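Local structure of cellulosomal-scaffolding protein A (Clostridium thermocellum, 4B9F) at residues I18-V24 and L37-Y43; T25-A31 and T100-H106; F53-A58 and I70-G76. The protein probably binds crystalline cellulose through this family 3a carbohydrate-binding module, tethering the cellulosome scaffold to its substrate. All blocks are in the same frame, centred on the assembly; numbering follows the deposited sequence. Where two conformers were deposited one is given.

Interaction 1 of 3, residues I18-V24 and L37-Y43; sequences INPQFKV and LTLRYYY
F22, Y41 and L39 carry the centre of this contact between two extended, facing strands without hydrogen bonds across it. The short axes of 20-24 and 37-43 approach to 9.4 Å and run at 148°, roughly antiparallel, with I18 across from Y43, P20 from Y41 (CA to CA 7.4 Å) and F22 from L39 (8.6 Å). F22 takes chi1 m with chi2 near 90°, and L39, in the mt rotamer, lays CD1 over the face of the F22 ring, 4.2 Å from its centroid, a CH-pi contact. The ring's edge meets the other backbone, F22 CZ 4.0 Å from R40 O. Y41, chi1 t, lays its ring lengthwise between the strands: P20 CB sits over one face, 4.0 Å from Y41 CD1, and I18 CG2 is 3.8 Å from Y41 CE2. Y41 OH hydrogen-bonds to the N8 side chain, and F6 meets the F22 and Y41 rings. Towards one end V24 CG2 packs on L39 CD2 at 4.0 Å and V24 CG1 on L37 CD2 at 4.3 Å; towards the other, I18 CD1 reaches Y43 CD2 at 4.4 Å. One strand belongs to the sheet of 2-8 and 106-115, the other to that of 88-96 and 142-145, and their inward side chains form the central part of the hydrophobic core of a beta-sandwich, the jelly-roll fold of family 3 modules.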
loop_
_atom_site.group_PDB
_atom_site.type_symbol
_atom_site.label_atom_id
_atom_site.label_comp_id
_atom_site.label_asym_id
_atom_site.label_seq_id
_atom_site.Cartn_x
_atom_site.Cartn_y
_atom_site.Cartn_z
ATOM N N ILE A 18 1.504 -2.390 11.480
ATOM C CA ILE A 18 0.474 -1.851 10.597
ATOM C C ILE A 18 0.449 -2.711 9.332
ATOM O O ILE A 18 1.496 -3.083 8.806
ATOM C CB ILE A 18 0.722 -0.358 10.302
ATOM C CG1 ILE A 18 0.532 0.433 11.605
ATOM C CG2 ILE A 18 -0.252 0.168 9.241
ATOM C CD1 ILE A 18 0.928 1.897 11.547
ATOM N N ASN A 19 -0.751 -3.048 8.867
ATOM C CA ASN A 19 -0.919 -4.052 7.822
ATOM C C ASN A 19 -1.809 -3.561 6.694
ATOM O O ASN A 19 -2.976 -3.946 6.591
ATOM C CB ASN A 19 -1.495 -5.343 8.411
ATOM C CG ASN A 19 -0.575 -5.974 9.429
ATOM O OD1 ASN A 19 -0.481 -5.520 10.572
ATOM N ND2 ASN A 19 0.131 -7.012 9.014
ATOM N N PRO A 20 -1.264 -2.693 5.836
ATOM C CA PRO A 20 -2.041 -2.164 4.713
ATOM C C PRO A 20 -2.253 -3.245 3.655
ATOM O O PRO A 20 -1.287 -3.879 3.222
ATOM C CB PRO A 20 -1.157 -1.025 4.178
ATOM C CG PRO A 20 0.218 -1.377 4.626
ATOM C CD PRO A 20 0.114 -2.178 5.881
ATOM N N GLN A 21 -3.503 -3.446 3.244
ATOM C CA GLN A 21 -3.830 -4.390 2.174
ATOM C C GLN A 21 -4.298 -3.605 0.956
ATOM O O GLN A 21 -5.277 -2.865 1.043
ATOM C CB GLN A 21 -4.952 -5.343 2.604
ATOM C CG GLN A 21 -4.832 -5.867 4.024
ATOM C CD GLN A 21 -3.759 -6.915 4.177
ATOM O OE1 GLN A 21 -3.790 -7.956 3.512
ATOM N NE2 GLN A 21 -2.811 -6.660 5.073
ATOM N N PHE A 22 -3.598 -3.750 -0.170
ATOM C CA PHE A 22 -3.959 -3.055 -1.400
ATOM C C PHE A 22 -4.379 -4.039 -2.473
ATOM O O PHE A 22 -3.799 -5.127 -2.595
ATOM C CB PHE A 22 -2.757 -2.291 -1.968
ATOM C CG PHE A 22 -2.460 -0.973 -1.303
ATOM C CD1 PHE A 22 -1.601 -0.904 -0.221
ATOM C CD2 PHE A 22 -2.987 0.212 -1.816
ATOM C CE1 PHE A 22 -1.294 0.319 0.371
ATOM C CE2 PHE A 22 -2.686 1.425 -1.234
ATOM C CZ PHE A 22 -1.838 1.482 -0.143
ATOM N N LYS A 23 -5.343 -3.638 -3.295
ATOM C CA LYS A 23 -5.648 -4.379 -4.518
ATOM C C LYS A 23 -5.809 -3.378 -5.644
ATOM O O LYS A 23 -6.677 -2.503 -5.582
ATOM C CB LYS A 23 -6.913 -5.229 -4.375
ATOM C CG LYS A 23 -7.214 -6.072 -5.621
ATOM C CD LYS A 23 -8.101 -7.273 -5.319
ATOM C CE LYS A 23 -9.424 -6.864 -4.725
ATOM N NZ LYS A 23 -10.368 -8.024 -4.742
ATOM N N VAL A 24 -4.974 -3.501 -6.668
ATOM C CA VAL A 24 -4.964 -2.536 -7.761
ATOM C C VAL A 24 -5.367 -3.249 -9.042
ATOM O O VAL A 24 -4.762 -4.261 -9.413
ATOM C CB VAL A 24 -3.558 -1.922 -7.936
ATOM C CG1 VAL A 24 -3.554 -0.903 -9.079
ATOM C CG2 VAL A 24 -3.077 -1.295 -6.636
ATOM N N LEU A 37 4.901 1.799 -10.891
ATOM C CA LEU A 37 3.754 2.047 -10.022
ATOM C C LEU A 37 4.174 2.189 -8.571
ATOM O O LEU A 37 4.922 1.362 -8.050
ATOM C CB LEU A 37 2.742 0.909 -10.132
ATOM C CG LEU A 37 1.476 1.060 -9.285
ATOM C CD1 LEU A 37 0.633 2.251 -9.749
ATOM C CD2 LEU A 37 0.653 -0.220 -9.323
ATOM N N THR A 38 3.710 3.249 -7.916
ATOM C CA THR A 38 3.922 3.371 -6.479
ATOM C C THR A 38 2.594 3.621 -5.771
ATOM O O THR A 38 1.669 4.204 -6.355
ATOM C CB THR A 38 4.923 4.481 -6.121
ATOM O OG1 THR A 38 4.483 5.712 -6.699
ATOM C CG2 THR A 38 6.322 4.140 -6.628
ATOM N N LEU A 39 2.505 3.160 -4.525
ATOM C CA LEU A 39 1.315 3.298 -3.701
ATOM C C LEU A 39 1.721 3.959 -2.395
ATOM O O LEU A 39 2.794 3.658 -1.853
ATOM C CB LEU A 39 0.724 1.914 -3.400
ATOM C CG LEU A 39 0.459 1.031 -4.622
ATOM C CD1 LEU A 39 0.067 -0.388 -4.189
ATOM C CD2 LEU A 39 -0.617 1.620 -5.498
ATOM N N ARG A 40 0.873 4.838 -1.866
ATOM C CA ARG A 40 1.205 5.519 -0.619
ATOM C C ARG A 40 0.159 5.273 0.450
ATOM O O ARG A 40 -1.051 5.378 0.195
ATOM C CB ARG A 40 1.362 7.030 -0.834
ATOM C CG ARG A 40 2.450 7.401 -1.784
ATOM C CD ARG A 40 2.639 8.903 -1.883
ATOM N NE ARG A 40 3.614 9.194 -2.922
ATOM C CZ ARG A 40 3.926 10.412 -3.345
ATOM N NH1 ARG A 40 3.360 11.480 -2.793
ATOM N NH2 ARG A 40 4.818 10.559 -4.316
ATOM N N TYR A 41 0.650 4.939 1.646
ATOM C CA TYR A 41 -0.160 4.788 2.843
ATOM C C TYR A 41 0.316 5.824 3.868
ATOM O O TYR A 41 1.442 5.742 4.355
ATOM C CB TYR A 41 -0.022 3.361 3.402
ATOM C CG TYR A 41 -0.844 3.160 4.653
ATOM C CD1 TYR A 41 -2.189 2.821 4.572
ATOM C CD2 TYR A 41 -0.292 3.344 5.923
ATOM C CE1 TYR A 41 -2.962 2.663 5.708
ATOM C CE2 TYR A 41 -1.059 3.187 7.066
ATOM C CZ TYR A 41 -2.394 2.845 6.948
ATOM O OH TYR A 41 -3.190 2.690 8.051
ATOM N N TYR A 42 -0.546 6.793 4.180
ATOM C CA TYR A 42 -0.174 7.923 5.022
ATOM C C TYR A 42 -0.573 7.706 6.471
ATOM O O TYR A 42 -1.685 7.250 6.765
ATOM C CB TYR A 42 -0.866 9.192 4.531
ATOM C CG TYR A 42 -0.675 9.521 3.075
ATOM C CD1 TYR A 42 0.424 10.264 2.651
ATOM C CD2 TYR A 42 -1.632 9.158 2.128
ATOM C CE1 TYR A 42 0.581 10.613 1.316
ATOM C CE2 TYR A 42 -1.480 9.497 0.784
ATOM C CZ TYR A 42 -0.373 10.228 0.393
ATOM O OH TYR A 42 -0.241 10.587 -0.929
ATOM N N TYR A 43 0.309 8.080 7.386
ATOM C CA TYR A 43 0.052 7.864 8.798
ATOM C C TYR A 43 0.925 8.770 9.653
ATOM O O TYR A 43 1.760 9.514 9.137
ATOM C CB TYR A 43 0.297 6.382 9.147
ATOM C CG TYR A 43 1.743 5.931 9.009
ATOM C CD1 TYR A 43 2.301 5.668 7.759
ATOM C CD2 TYR A 43 2.546 5.764 10.131
ATOM C CE1 TYR A 43 3.629 5.259 7.628
ATOM C CE2 TYR A 43 3.871 5.360 10.015
ATOM C CZ TYR A 43 4.406 5.102 8.762
ATOM O OH TYR A 43 5.711 4.689 8.632
#

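Interaction 2 of 3, residues T25-A31 and T100-H106; sequences TNTGSSA and TLEPGAH
An Asx turn at N26 and a type II beta turn from E102 to A105 dock here at one end of the beta-sandwich, where strand 20-26 runs out beside 106-115. T25 and H106 form an antiparallel non-hydrogen-bonded pair, CA to CA 4.1 Å, with T25 OG1 3.4 Å from H106 CB. Next along, the N26 backbone bonds both ways: N26 N gives to A105 O (3.0 Å) and N26 O accepts from G104 N (2.8 Å). G104, at phi/psi 85/-7, takes the left-handed position of the turn, which A105 N closes onto E102 O at 2.9 Å. P103 lies against the 28-31 loop, its CB 3.4 Å from G28 O and its CG 3.4 Å from S29 O. Farther out, A31 CB touches T100 CG2 at 3.7 Å. The N26 side chain, chi1 t, ties the loops together: OD1 accepts from G28 N at 2.9 Å, while ND2 donates to S30 O at 2.9 Å and across the contact to L101 O, also at 2.9 Å.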
loop_
_atom_site.group_PDB
_atom_site.type_symbol
_atom_site.label_atom_id
_atom_site.label_comp_id
_atom_site.label_asym_id
_atom_site.label_seq_id
_atom_site.Cartn_x
_atom_site.Cartn_y
_atom_site.Cartn_z
ATOM N N THR A 25 -6.394 -2.735 -9.711
ATOM C CA THR A 25 -6.918 -3.374 -10.910
ATOM C C THR A 25 -6.712 -2.468 -12.118
ATOM O O THR A 25 -7.008 -1.275 -12.059
ATOM C CB THR A 25 -8.423 -3.683 -10.752
ATOM O OG1 THR A 25 -8.622 -4.515 -9.599
ATOM C CG2 THR A 25 -8.961 -4.384 -11.990
ATOM N N ASN A 26 -6.224 -3.040 -13.214
ATOM C CA ASN A 26 -6.076 -2.296 -14.463
ATOM C C ASN A 26 -7.396 -2.310 -15.216
ATOM O O ASN A 26 -7.781 -3.335 -15.780
ATOM C CB ASN A 26 -4.974 -2.902 -15.330
ATOM C CG ASN A 26 -4.697 -2.089 -16.585
ATOM O OD1 ASN A 26 -5.439 -1.159 -16.921
ATOM N ND2 ASN A 26 -3.626 -2.436 -17.287
ATOM N N THR A 27 -8.081 -1.173 -15.212
ATOM C CA THR A 27 -9.390 -1.050 -15.847
ATOM C C THR A 27 -9.288 -0.393 -17.222
ATOM O O THR A 27 -10.304 -0.093 -17.853
ATOM C CB THR A 27 -10.365 -0.248 -14.966
ATOM O OG1 THR A 27 -9.780 1.018 -14.639
ATOM C CG2 THR A 27 -10.666 -1.000 -13.672
ATOM N N GLY A 28 -8.060 -0.182 -17.687
ATOM C CA GLY A 28 -7.825 0.456 -18.970
ATOM C C GLY A 28 -7.629 -0.537 -20.099
ATOM O O GLY A 28 -7.873 -1.732 -19.938
ATOM N N SER A 29 -7.158 -0.044 -21.240
ATOM C CA SER A 29 -7.064 -0.861 -22.443
ATOM C C SER A 29 -5.656 -1.357 -22.711
ATOM O O SER A 29 -5.442 -2.186 -23.597
ATOM C CB SER A 29 -7.546 -0.069 -23.658
ATOM O OG SER A 29 -8.908 0.305 -23.536
ATOM N N SER A 30 -4.688 -0.837 -21.965
ATOM C CA SER A 30 -3.293 -1.194 -22.196
ATOM C C SER A 30 -2.616 -1.627 -20.914
ATOM O O SER A 30 -3.047 -1.261 -19.821
ATOM C CB SER A 30 -2.525 -0.025 -22.813
ATOM O OG SER A 30 -2.979 0.233 -24.129
ATOM N N ALA A 31 -1.552 -2.412 -21.055
ATOM C CA ALA A 31 -0.782 -2.880 -19.910
ATOM C C ALA A 31 -0.113 -1.742 -19.143
ATOM O O ALA A 31 0.188 -0.683 -19.706
ATOM C CB ALA A 31 0.252 -3.911 -20.357
ATOM N N THR A 100 4.133 -6.746 -14.920
ATOM C CA THR A 100 3.228 -6.066 -15.821
ATOM C C THR A 100 1.812 -6.394 -15.394
ATOM O O THR A 100 1.487 -7.549 -15.090
ATOM C CB THR A 100 3.447 -6.528 -17.274
ATOM O OG1 THR A 100 4.774 -6.186 -17.692
ATOM C CG2 THR A 100 2.451 -5.876 -18.202
ATOM N N LEU A 101 0.980 -5.364 -15.345
ATOM C CA LEU A 101 -0.420 -5.528 -15.021
ATOM C C LEU A 101 -1.234 -5.352 -16.302
ATOM O O LEU A 101 -1.413 -4.230 -16.785
ATOM C CB LEU A 101 -0.833 -4.503 -13.965
ATOM C CG LEU A 101 -2.148 -4.761 -13.241
ATOM C CD1 LEU A 101 -2.067 -6.076 -12.486
ATOM C CD2 LEU A 101 -2.460 -3.615 -12.295
ATOM N N GLU A 102 -1.701 -6.466 -16.857
ATOM C CA GLU A 102 -2.459 -6.458 -18.112
ATOM C C GLU A 102 -3.850 -5.874 -17.912
ATOM O O GLU A 102 -4.344 -5.831 -16.788
ATOM C CB GLU A 102 -2.597 -7.893 -18.641
ATOM C CG GLU A 102 -1.278 -8.581 -18.981
ATOM C CD GLU A 102 -0.622 -8.034 -20.236
ATOM O OE1 GLU A 102 -1.293 -7.307 -21.004
ATOM O OE2 GLU A 102 0.565 -8.334 -20.466
ATOM N N PRO A 103 -4.497 -5.435 -19.004
ATOM C CA PRO A 103 -5.894 -5.004 -18.869
ATOM C C PRO A 103 -6.740 -6.104 -18.237
ATOM O O PRO A 103 -6.674 -7.259 -18.667
ATOM C CB PRO A 103 -6.329 -4.776 -20.319
ATOM C CG PRO A 103 -5.061 -4.448 -21.038
ATOM C CD PRO A 103 -3.997 -5.275 -20.382
ATOM N N GLY A 104 -7.515 -5.750 -17.216
ATOM C CA GLY A 104 -8.379 -6.709 -16.551
ATOM C C GLY A 104 -7.699 -7.525 -15.459
ATOM O O GLY A 104 -8.362 -8.289 -14.753
ATOM N N ALA A 105 -6.382 -7.381 -15.327
ATOM C CA ALA A 105 -5.639 -8.074 -14.277
ATOM C C ALA A 105 -5.618 -7.225 -13.015
ATOM O O ALA A 105 -5.817 -6.013 -13.067
ATOM C CB ALA A 105 -4.209 -8.369 -14.741
ATOM N N HIS A 106 -5.356 -7.855 -11.876
ATOM C CA HIS A 106 -5.145 -7.091 -10.652
ATOM C C HIS A 106 -3.940 -7.603 -9.891
ATOM O O HIS A 106 -3.512 -8.743 -10.089
ATOM C CB HIS A 106 -6.396 -7.056 -9.760
ATOM C CG HIS A 106 -6.756 -8.371 -9.135
ATOM N ND1 HIS A 106 -7.620 -9.267 -9.728
ATOM C CD2 HIS A 106 -6.402 -8.919 -7.948
ATOM C CE1 HIS A 106 -7.776 -10.315 -8.937
ATOM N NE2 HIS A 106 -7.046 -10.129 -7.850
#

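Interaction 3 of 3, residues F53-A58 and I70-G76; sequences FWCDHA and ITSNVKG
V74, with chi1 t, is the apolar middle: its CG2 lies 3.6 Å from A58 CB, its CB 3.9 Å from C55 CB, and its CG1 4.0 Å from CZ of F53. The F53 ring, chi1 t, spreads along the backbone of 74-76, with CD2 3.4 Å from G76 N; a beta carbon on G76 would collide with it. I70 CG1 adds to the apolar patch, 3.9 Å from A58 CB. The short axes of 53-55 and 74-76 run nearly antiparallel at 162°, 6.4 Å apart, and water 1 bridges them, donating to T71 O (2.8 Å) and V74 O (2.7 Å) and weakly accepting from C55 N (3.3 Å). Beyond the corner at D56, I70 N donates to A58 O and A58 N to T71 OG1, both at 2.9 Å. At the polar edge, water 2 joins H57 ND1 (2.7 Å) to T71 OG1 (2.8 Å). The 3-10 turn 71-73 carries the chain from strand 67-69, in the sheet of 51-61, to strand 74-85 of the facing sheet, at an edge of the beta-sandwich.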
loop_
_atom_site.group_PDB
_atom_site.type_symbol
_atom_site.label_atom_id
_atom_site.label_comp_id
_atom_site.label_asym_id
_atom_site.label_seq_id
_atom_site.Cartn_x
_atom_site.Cartn_y
_atom_site.Cartn_z
ATOM N N PHE A 53 9.575 -2.555 6.313
ATOM C CA PHE A 53 8.425 -3.101 5.593
ATOM C C PHE A 53 8.713 -4.493 5.061
ATOM O O PHE A 53 9.799 -4.763 4.531
ATOM C CB PHE A 53 8.091 -2.189 4.391
ATOM C CG PHE A 53 7.106 -2.803 3.413
ATOM C CD1 PHE A 53 5.742 -2.636 3.590
ATOM C CD2 PHE A 53 7.543 -3.563 2.329
ATOM C CE1 PHE A 53 4.835 -3.209 2.711
ATOM C CE2 PHE A 53 6.643 -4.140 1.441
ATOM C CZ PHE A 53 5.285 -3.963 1.637
ATOM N N TRP A 54 7.734 -5.382 5.172
ATOM C CA TRP A 54 7.795 -6.659 4.479
ATOM C C TRP A 54 6.449 -6.912 3.836
ATOM O O TRP A 54 5.417 -6.536 4.385
ATOM C CB TRP A 54 8.105 -7.806 5.447
ATOM C CG TRP A 54 9.252 -7.530 6.377
ATOM C CD1 TRP A 54 10.589 -7.761 6.152
ATOM C CD2 TRP A 54 9.157 -6.988 7.697
ATOM N NE1 TRP A 54 11.325 -7.379 7.255
ATOM C CE2 TRP A 54 10.467 -6.909 8.218
ATOM C CE3 TRP A 54 8.087 -6.553 8.487
ATOM C CZ2 TRP A 54 10.730 -6.416 9.501
ATOM C CZ3 TRP A 54 8.349 -6.059 9.750
ATOM C CH2 TRP A 54 9.661 -5.995 10.248
ATOM N N CYS A 55 6.438 -7.549 2.676
ATOM C CA CYS A 55 5.174 -8.010 2.120
ATOM C C CYS A 55 4.924 -9.462 2.541
ATOM O O CYS A 55 5.760 -10.322 2.282
ATOM C CB CYS A 55 5.199 -7.891 0.601
ATOM S SG CYS A 55 3.658 -8.357 -0.181
ATOM N N ASP A 56 3.784 -9.725 3.187
ATOM C CA ASP A 56 3.408 -11.094 3.587
ATOM C C ASP A 56 3.090 -11.952 2.364
ATOM O O ASP A 56 3.346 -13.161 2.328
ATOM C CB ASP A 56 2.132 -11.102 4.443
ATOM C CG ASP A 56 2.317 -10.523 5.827
ATOM O OD1 ASP A 56 3.469 -10.395 6.294
ATOM O OD2 ASP A 56 1.269 -10.237 6.469
ATOM N N HIS A 57 2.470 -11.330 1.369
ATOM C CA HIS A 57 1.954 -12.049 0.218
ATOM C C HIS A 57 1.563 -11.038 -0.841
ATOM O O HIS A 57 0.879 -10.064 -0.547
ATOM C CB HIS A 57 0.709 -12.852 0.611
ATOM C CG HIS A 57 0.021 -13.487 -0.552
ATOM N ND1 HIS A 57 0.654 -14.382 -1.383
ATOM C CD2 HIS A 57 -1.234 -13.344 -1.034
ATOM C CE1 HIS A 57 -0.187 -14.776 -2.324
ATOM N NE2 HIS A 57 -1.342 -14.163 -2.132
ATOM N N ALA A 58 1.993 -11.265 -2.075
ATOM C CA ALA A 58 1.497 -10.476 -3.200
ATOM C C ALA A 58 1.409 -11.360 -4.420
ATOM O O ALA A 58 2.242 -12.249 -4.619
ATOM C CB ALA A 58 2.402 -9.281 -3.476
ATOM N N ILE A 70 4.344 -12.791 -6.551
ATOM C CA ILE A 70 5.375 -11.767 -6.712
ATOM C C ILE A 70 5.790 -11.150 -5.375
ATOM O O ILE A 70 6.281 -10.029 -5.326
ATOM C CB ILE A 70 4.930 -10.640 -7.682
ATOM C CG1 ILE A 70 3.703 -9.891 -7.147
ATOM C CG2 ILE A 70 4.667 -11.198 -9.077
ATOM C CD1 ILE A 70 3.697 -8.436 -7.538
ATOM N N THR A 71 5.605 -11.893 -4.292
ATOM C CA THR A 71 5.825 -11.358 -2.953
ATOM C C THR A 71 7.169 -10.657 -2.766
ATOM O O THR A 71 7.233 -9.551 -2.218
ATOM C CB THR A 71 5.655 -12.454 -1.891
ATOM O OG1 THR A 71 4.356 -13.030 -2.048
ATOM C CG2 THR A 71 5.773 -11.876 -0.492
ATOM N N SER A 72 8.231 -11.294 -3.242
ATOM C CA SER A 72 9.579 -10.763 -3.064
ATOM C C SER A 72 9.940 -9.645 -4.045
ATOM O O SER A 72 11.067 -9.141 -4.036
ATOM C CB SER A 72 10.608 -11.894 -3.125
ATOM O OG SER A 72 10.355 -12.837 -2.101
ATOM N N ASN A 73 8.980 -9.253 -4.878
ATOM C CA ASN A 73 9.163 -8.118 -5.784
ATOM C C ASN A 73 8.594 -6.817 -5.223
ATOM O O ASN A 73 8.726 -5.752 -5.840
ATOM C CB ASN A 73 8.514 -8.374 -7.142
ATOM C CG ASN A 73 9.129 -9.531 -7.880
ATOM O OD1 ASN A 73 10.214 -10.011 -7.530
ATOM N ND2 ASN A 73 8.441 -9.986 -8.921
ATOM N N VAL A 74 7.946 -6.911 -4.066
ATOM C CA VAL A 74 7.278 -5.760 -3.468
ATOM C C VAL A 74 8.176 -5.086 -2.432
ATOM O O VAL A 74 8.541 -5.684 -1.413
ATOM C CB VAL A 74 5.942 -6.175 -2.824
ATOM C CG1 VAL A 74 5.236 -4.962 -2.232
ATOM C CG2 VAL A 74 5.054 -6.860 -3.852
ATOM N N LYS A 75 8.535 -3.837 -2.717
ATOM C CA LYS A 75 9.441 -3.071 -1.876
ATOM C C LYS A 75 8.686 -2.017 -1.089
ATOM O O LYS A 75 7.688 -1.474 -1.568
ATOM C CB LYS A 75 10.487 -2.361 -2.738
ATOM C CG LYS A 75 11.351 -3.273 -3.590
ATOM C CD LYS A 75 12.336 -2.475 -4.436
ATOM C CE LYS A 75 11.640 -1.740 -5.569
ATOM N NZ LYS A 75 12.620 -0.997 -6.407
ATOM N N GLY A 76 9.211 -1.666 0.080
ATOM C CA GLY A 76 8.631 -0.606 0.877
ATOM C C GLY A 76 9.685 0.340 1.395
ATOM O O GLY A 76 10.746 -0.084 1.860
HETATM O O HOH W 1 8.295 -8.040 -0.048
HETATM O O HOH W 2 3.193 -15.375 -1.133
#

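All three contacts belong to one beta-sandwich. Interaction 1 is its middle, only about 1 Å from the centre of the chain, and interactions 2 and 3 lie outward from it, their centres 18 and 11 Å from its own. Interactions 1 and 2 share strand 20-26 and touch directly, V24 O standing 3.3 Å from H106 CB. Interaction 3 comes near interaction 1 through N19 and D56, the latter salt-bridged to R112, and joins the same two sheets at their edge. Interactions 2 and 3 stay apart, about 7 Å between nearest atoms. The calcium ion, held by T44, D46, T122, N125 and D126, lies about 5 Å from the Y43 side chain of interaction 1.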